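DNA repair protein RecN (Deinococcus radiodurans, PDB 4ABY) probably binds and hydrolyses ATP through its SMC-like head domain and may take part in recombinational repair of DNA double-strand breaks. Local coordinates at residues L40-L54 with A71-L83. Sequence-based numbering, arbitrary orientation.
Sequences LSRLEIRNLATITQL and AGKSIIVDALGLL
Ile45 and Ile75 meet at the middle of a mainly apolar interface, where the tip of Ile45, CD1, lies 3.5 Å from Ala79 CB and 3.8 Å from Ile75 CA, against the helix backbone itself. Each branch of Ile75 has its own neighbours. With chi1 at -60°, CG1 sits beside the backbone N and the CG2 methyl opposite it; CG2 meets Leu43 CD2 at 3.7 Å, while CG1 receives Ile51 CD1 at 3.6 Å, the two isoleucine side chains crossing at about a right angle. The two methyls of Leu48 part over one face of the helix: CD1 against Ala79 CB, CD2 against Ser74 CB. At the far end Leu40 and Leu80 point tip to tip, CD2 to CD2 at 3.6 Å. Helix 69-83 starts within the P-loop of this ABC-type ATPase head and continues from it, and its first turns hold Lys73 and Ser74 of the predicted ATP site; strand 42-46 crosses segment 71-83 at 90°, the axes approaching to 10.1 Å. Behind this layer, strands 42-48 and 51-57 are paired antiparallel, with Ile45 and Leu54 exchanging backbone hydrogen bonds and a type II' turn, Leu48 to Ile51, joining them. Ser74 OG is hydrogen-bonded to Gly70 O, and Thr50 OG1 to Ser379 OG of strand 376-383, whose Val381 also touches Ile75.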
loop_
_atom_site.group_PDB
_atom_site.type_symbol
_atom_site.label_atom_id
_atom_site.label_comp_id
_atom_site.label_asym_id
_atom_site.label_seq_id
_atom_site.Cartn_x
_atom_site.Cartn_y
_atom_site.Cartn_z
ATOM N N LEU A 40 -4.198 -0.325 -13.696
ATOM C CA LEU A 40 -3.040 -0.682 -14.500
ATOM C C LEU A 40 -3.464 -1.757 -15.497
ATOM O O LEU A 40 -3.700 -2.904 -15.122
ATOM C CB LEU A 40 -1.916 -1.197 -13.604
ATOM C CG LEU A 40 -0.656 -1.730 -14.286
ATOM C CD1 LEU A 40 0.049 -0.638 -15.061
ATOM C CD2 LEU A 40 0.278 -2.342 -13.260
ATOM N N SER A 41 -3.570 -1.374 -16.766
ATOM C CA SER A 41 -4.100 -2.250 -17.807
ATOM C C SER A 41 -3.056 -3.222 -18.344
ATOM O O SER A 41 -3.364 -4.371 -18.659
ATOM C CB SER A 41 -4.654 -1.421 -18.969
ATOM O OG SER A 41 -5.633 -0.494 -18.531
ATOM N N ARG A 42 -1.823 -2.746 -18.457
ATOM C CA ARG A 42 -0.762 -3.517 -19.086
ATOM C C ARG A 42 0.573 -3.240 -18.404
ATOM O O ARG A 42 0.788 -2.163 -17.844
ATOM C CB ARG A 42 -0.683 -3.169 -20.574
ATOM C CG ARG A 42 0.242 -4.043 -21.397
ATOM C CD ARG A 42 0.077 -3.747 -22.884
ATOM N NE ARG A 42 1.182 -4.278 -23.678
ATOM C CZ ARG A 42 1.203 -5.496 -24.211
ATOM N NH1 ARG A 42 0.172 -6.319 -24.043
ATOM N NH2 ARG A 42 2.256 -5.893 -24.916
ATOM N N LEU A 43 1.463 -4.222 -18.451
ATOM C CA LEU A 43 2.756 -4.115 -17.794
ATOM C C LEU A 43 3.804 -4.773 -18.667
ATOM O O LEU A 43 3.676 -5.942 -19.027
ATOM C CB LEU A 43 2.706 -4.805 -16.429
ATOM C CG LEU A 43 3.961 -4.788 -15.557
ATOM C CD1 LEU A 43 4.392 -3.361 -15.250
ATOM C CD2 LEU A 43 3.712 -5.560 -14.277
ATOM N N GLU A 44 4.838 -4.021 -19.021
ATOM C CA GLU A 44 5.893 -4.555 -19.869
ATOM C C GLU A 44 7.222 -4.549 -19.136
ATOM O O GLU A 44 7.706 -3.501 -18.719
ATOM C CB GLU A 44 6.011 -3.750 -21.160
ATOM C CG GLU A 44 4.770 -3.778 -22.026
ATOM C CD GLU A 44 4.950 -2.984 -23.300
ATOM O OE1 GLU A 44 6.078 -2.499 -23.538
ATOM O OE2 GLU A 44 3.968 -2.845 -24.060
ATOM N N ILE A 45 7.812 -5.725 -18.984
ATOM C CA ILE A 45 9.083 -5.843 -18.293
ATOM C C ILE A 45 10.114 -6.461 -19.218
ATOM O O ILE A 45 9.857 -7.479 -19.845
ATOM C CB ILE A 45 8.954 -6.708 -17.023
ATOM C CG1 ILE A 45 7.930 -6.104 -16.061
ATOM C CG2 ILE A 45 10.295 -6.846 -16.334
ATOM C CD1 ILE A 45 7.600 -7.000 -14.888
ATOM N N ARG A 46 11.282 -5.840 -19.309
ATOM C CA ARG A 46 12.344 -6.370 -20.149
ATOM C C ARG A 46 13.655 -6.467 -19.373
ATOM O O ARG A 46 14.074 -5.516 -18.720
ATOM C CB ARG A 46 12.512 -5.516 -21.409
ATOM C CG ARG A 46 13.432 -6.124 -22.458
ATOM C CD ARG A 46 13.622 -5.180 -23.638
ATOM N NE ARG A 46 14.052 -3.851 -23.203
ATOM C CZ ARG A 46 15.321 -3.499 -22.998
ATOM N NH1 ARG A 46 16.296 -4.376 -23.190
ATOM N NH2 ARG A 46 15.615 -2.266 -22.599
ATOM N N ASN A 47 14.280 -7.637 -19.441
ATOM C CA ASN A 47 15.546 -7.895 -18.770
ATOM C C ASN A 47 15.536 -7.585 -17.283
ATOM O O ASN A 47 16.465 -6.972 -16.769
ATOM C CB ASN A 47 16.678 -7.137 -19.458
ATOM C CG ASN A 47 16.987 -7.684 -20.835
ATOM O OD1 ASN A 47 16.720 -8.850 -21.126
ATOM N ND2 ASN A 47 17.558 -6.844 -21.692
ATOM N N LEU A 48 14.487 -8.017 -16.591
ATOM C CA LEU A 48 14.431 -7.891 -15.139
ATOM C C LEU A 48 14.496 -9.270 -14.484
ATOM O O LEU A 48 13.580 -10.082 -14.628
ATOM C CB LEU A 48 13.166 -7.146 -14.706
ATOM C CG LEU A 48 13.049 -6.695 -13.246
ATOM C CD1 LEU A 48 11.991 -5.623 -13.119
ATOM C CD2 LEU A 48 12.743 -7.856 -12.314
ATOM N N ALA A 49 15.590 -9.529 -13.772
ATOM C CA ALA A 49 15.772 -10.785 -13.048
ATOM C C ALA A 49 15.681 -12.014 -13.945
ATOM O O ALA A 49 16.573 -12.268 -14.753
ATOM C CB ALA A 49 14.779 -10.889 -11.914
ATOM N N THR A 50 14.605 -12.778 -13.790
ATOM C CA THR A 50 14.411 -14.005 -14.560
ATOM C C THR A 50 13.511 -13.763 -15.766
ATOM O O THR A 50 12.972 -14.702 -16.353
ATOM C CB THR A 50 13.767 -15.107 -13.704
ATOM O OG1 THR A 50 12.449 -14.701 -13.316
ATOM C CG2 THR A 50 14.597 -15.368 -12.465
ATOM N N ILE A 51 13.352 -12.497 -16.130
ATOM C CA ILE A 51 12.427 -12.115 -17.182
ATOM C C ILE A 51 13.154 -11.454 -18.339
ATOM O O ILE A 51 13.675 -10.349 -18.206
ATOM C CB ILE A 51 11.376 -11.137 -16.652
ATOM C CG1 ILE A 51 10.579 -11.783 -15.521
ATOM C CG2 ILE A 51 10.455 -10.688 -17.763
ATOM C CD1 ILE A 51 9.676 -10.816 -14.793
ATOM N N THR A 52 13.190 -12.140 -19.474
ATOM C CA THR A 52 13.771 -11.581 -20.683
ATOM C C THR A 52 12.808 -10.551 -21.254
ATOM O O THR A 52 13.133 -9.368 -21.350
ATOM C CB THR A 52 14.033 -12.676 -21.727
ATOM O OG1 THR A 52 12.813 -13.382 -21.992
ATOM C CG2 THR A 52 15.076 -13.656 -21.209
ATOM N N GLN A 53 11.614 -11.013 -21.611
ATOM C CA GLN A 53 10.582 -10.162 -22.180
ATOM C C GLN A 53 9.231 -10.621 -21.651
ATOM O O GLN A 53 8.867 -11.788 -21.787
ATOM C CB GLN A 53 10.602 -10.253 -23.708
ATOM C CG GLN A 53 9.704 -9.247 -24.416
ATOM C CD GLN A 53 10.404 -7.924 -24.679
ATOM O OE1 GLN A 53 11.581 -7.894 -25.050
ATOM N NE2 GLN A 53 9.680 -6.822 -24.494
ATOM N N LEU A 54 8.493 -9.704 -21.040
ATOM C CA LEU A 54 7.211 -10.039 -20.437
ATOM C C LEU A 54 6.207 -8.951 -20.753
ATOM O O LEU A 54 6.395 -7.792 -20.391
ATOM C CB LEU A 54 7.362 -10.220 -18.917
ATOM C CG LEU A 54 6.176 -10.511 -17.984
ATOM C CD1 LEU A 54 5.611 -9.239 -17.365
ATOM C CD2 LEU A 54 5.079 -11.315 -18.666
ATOM N N ALA A 71 9.270 -15.115 -8.574
ATOM C CA ALA A 71 9.181 -14.499 -9.893
ATOM C C ALA A 71 8.027 -13.505 -9.926
ATOM O O ALA A 71 8.134 -12.427 -10.508
ATOM C CB ALA A 71 9.003 -15.562 -10.964
ATOM N N GLY A 72 6.921 -13.883 -9.291
ATOM C CA GLY A 72 5.743 -13.038 -9.224
ATOM C C GLY A 72 6.039 -11.747 -8.490
ATOM O O GLY A 72 5.564 -10.677 -8.872
ATOM N N LYS A 73 6.832 -11.851 -7.428
ATOM C CA LYS A 73 7.209 -10.690 -6.634
ATOM C C LYS A 73 7.993 -9.705 -7.492
ATOM O O LYS A 73 7.818 -8.492 -7.378
ATOM C CB LYS A 73 8.043 -11.116 -5.424
ATOM C CG LYS A 73 8.892 -10.002 -4.832
ATOM C CD LYS A 73 8.920 -10.077 -3.315
ATOM C CE LYS A 73 10.276 -9.660 -2.767
ATOM N NZ LYS A 73 10.629 -8.268 -3.158
ATOM N N SER A 74 8.857 -10.234 -8.354
ATOM C CA SER A 74 9.659 -9.398 -9.237
ATOM C C SER A 74 8.756 -8.604 -10.175
ATOM O O SER A 74 8.999 -7.425 -10.434
ATOM C CB SER A 74 10.637 -10.253 -10.044
ATOM O OG SER A 74 11.442 -11.050 -9.193
ATOM N N ILE A 75 7.709 -9.252 -10.678
ATOM C CA ILE A 75 6.756 -8.588 -11.547
ATOM C C ILE A 75 5.949 -7.534 -10.804
ATOM O O ILE A 75 5.815 -6.402 -11.258
ATOM C CB ILE A 75 5.807 -9.612 -12.171
ATOM C CG1 ILE A 75 6.612 -10.625 -12.982
ATOM C CG2 ILE A 75 4.778 -8.928 -13.036
ATOM C CD1 ILE A 75 5.766 -11.682 -13.645
ATOM N N ILE A 76 5.428 -7.903 -9.644
ATOM C CA ILE A 76 4.463 -7.063 -8.954
ATOM C C ILE A 76 5.044 -6.142 -7.891
ATOM O O ILE A 76 4.606 -5.005 -7.742
ATOM C CB ILE A 76 3.385 -7.911 -8.309
ATOM C CG1 ILE A 76 2.717 -8.761 -9.379
ATOM C CG2 ILE A 76 2.364 -7.038 -7.622
ATOM C CD1 ILE A 76 2.109 -7.934 -10.456
ATOM N N VAL A 77 6.012 -6.633 -7.135
ATOM C CA VAL A 77 6.610 -5.804 -6.109
ATOM C C VAL A 77 7.843 -5.098 -6.660
ATOM O O VAL A 77 7.936 -3.876 -6.605
ATOM C CB VAL A 77 6.959 -6.601 -4.841
ATOM C CG1 VAL A 77 7.424 -5.670 -3.742
ATOM C CG2 VAL A 77 5.751 -7.390 -4.380
ATOM N N ASP A 78 8.775 -5.869 -7.211
ATOM C CA ASP A 78 10.043 -5.329 -7.688
ATOM C C ASP A 78 9.895 -4.402 -8.884
ATOM O O ASP A 78 10.411 -3.291 -8.876
ATOM C CB ASP A 78 11.019 -6.460 -8.014
ATOM C CG ASP A 78 11.515 -7.175 -6.772
ATOM O OD1 ASP A 78 11.382 -6.607 -5.668
ATOM O OD2 ASP A 78 12.042 -8.301 -6.895
ATOM N N ALA A 79 9.195 -4.857 -9.916
ATOM C CA ALA A 79 9.012 -4.052 -11.120
ATOM C C ALA A 79 8.170 -2.817 -10.841
ATOM O O ALA A 79 8.619 -1.699 -11.058
ATOM C CB ALA A 79 8.392 -4.873 -12.231
ATOM N N LEU A 80 6.948 -3.016 -10.360
ATOM C CA LEU A 80 6.073 -1.888 -10.066
ATOM C C LEU A 80 6.747 -0.897 -9.120
ATOM O O LEU A 80 6.463 0.296 -9.155
ATOM C CB LEU A 80 4.741 -2.362 -9.485
ATOM C CG LEU A 80 3.844 -3.162 -10.426
ATOM C CD1 LEU A 80 2.573 -3.576 -9.715
ATOM C CD2 LEU A 80 3.522 -2.358 -11.666
ATOM N N GLY A 81 7.641 -1.393 -8.276
ATOM C CA GLY A 81 8.352 -0.534 -7.350
ATOM C C GLY A 81 9.149 0.525 -8.085
ATOM O O GLY A 81 9.236 1.673 -7.646
ATOM N N LEU A 82 9.733 0.132 -9.211
ATOM C CA LEU A 82 10.498 1.049 -10.041
ATOM C C LEU A 82 9.612 2.152 -10.606
ATOM O O LEU A 82 10.029 3.303 -10.691
ATOM C CB LEU A 82 11.176 0.292 -11.177
ATOM C CG LEU A 82 12.206 -0.761 -10.779
ATOM C CD1 LEU A 82 12.638 -1.535 -12.008
ATOM C CD2 LEU A 82 13.401 -0.121 -10.103
ATOM N N LEU A 83 8.390 1.801 -10.995
ATOM C CA LEU A 83 7.447 2.785 -11.508
ATOM C C LEU A 83 7.051 3.776 -10.423
ATOM O O LEU A 83 6.708 4.916 -10.716
ATOM C CB LEU A 83 6.199 2.105 -12.061
ATOM C CG LEU A 83 6.400 1.203 -13.272
ATOM C CD1 LEU A 83 5.058 0.749 -13.800
ATOM C CD2 LEU A 83 7.172 1.935 -14.347
#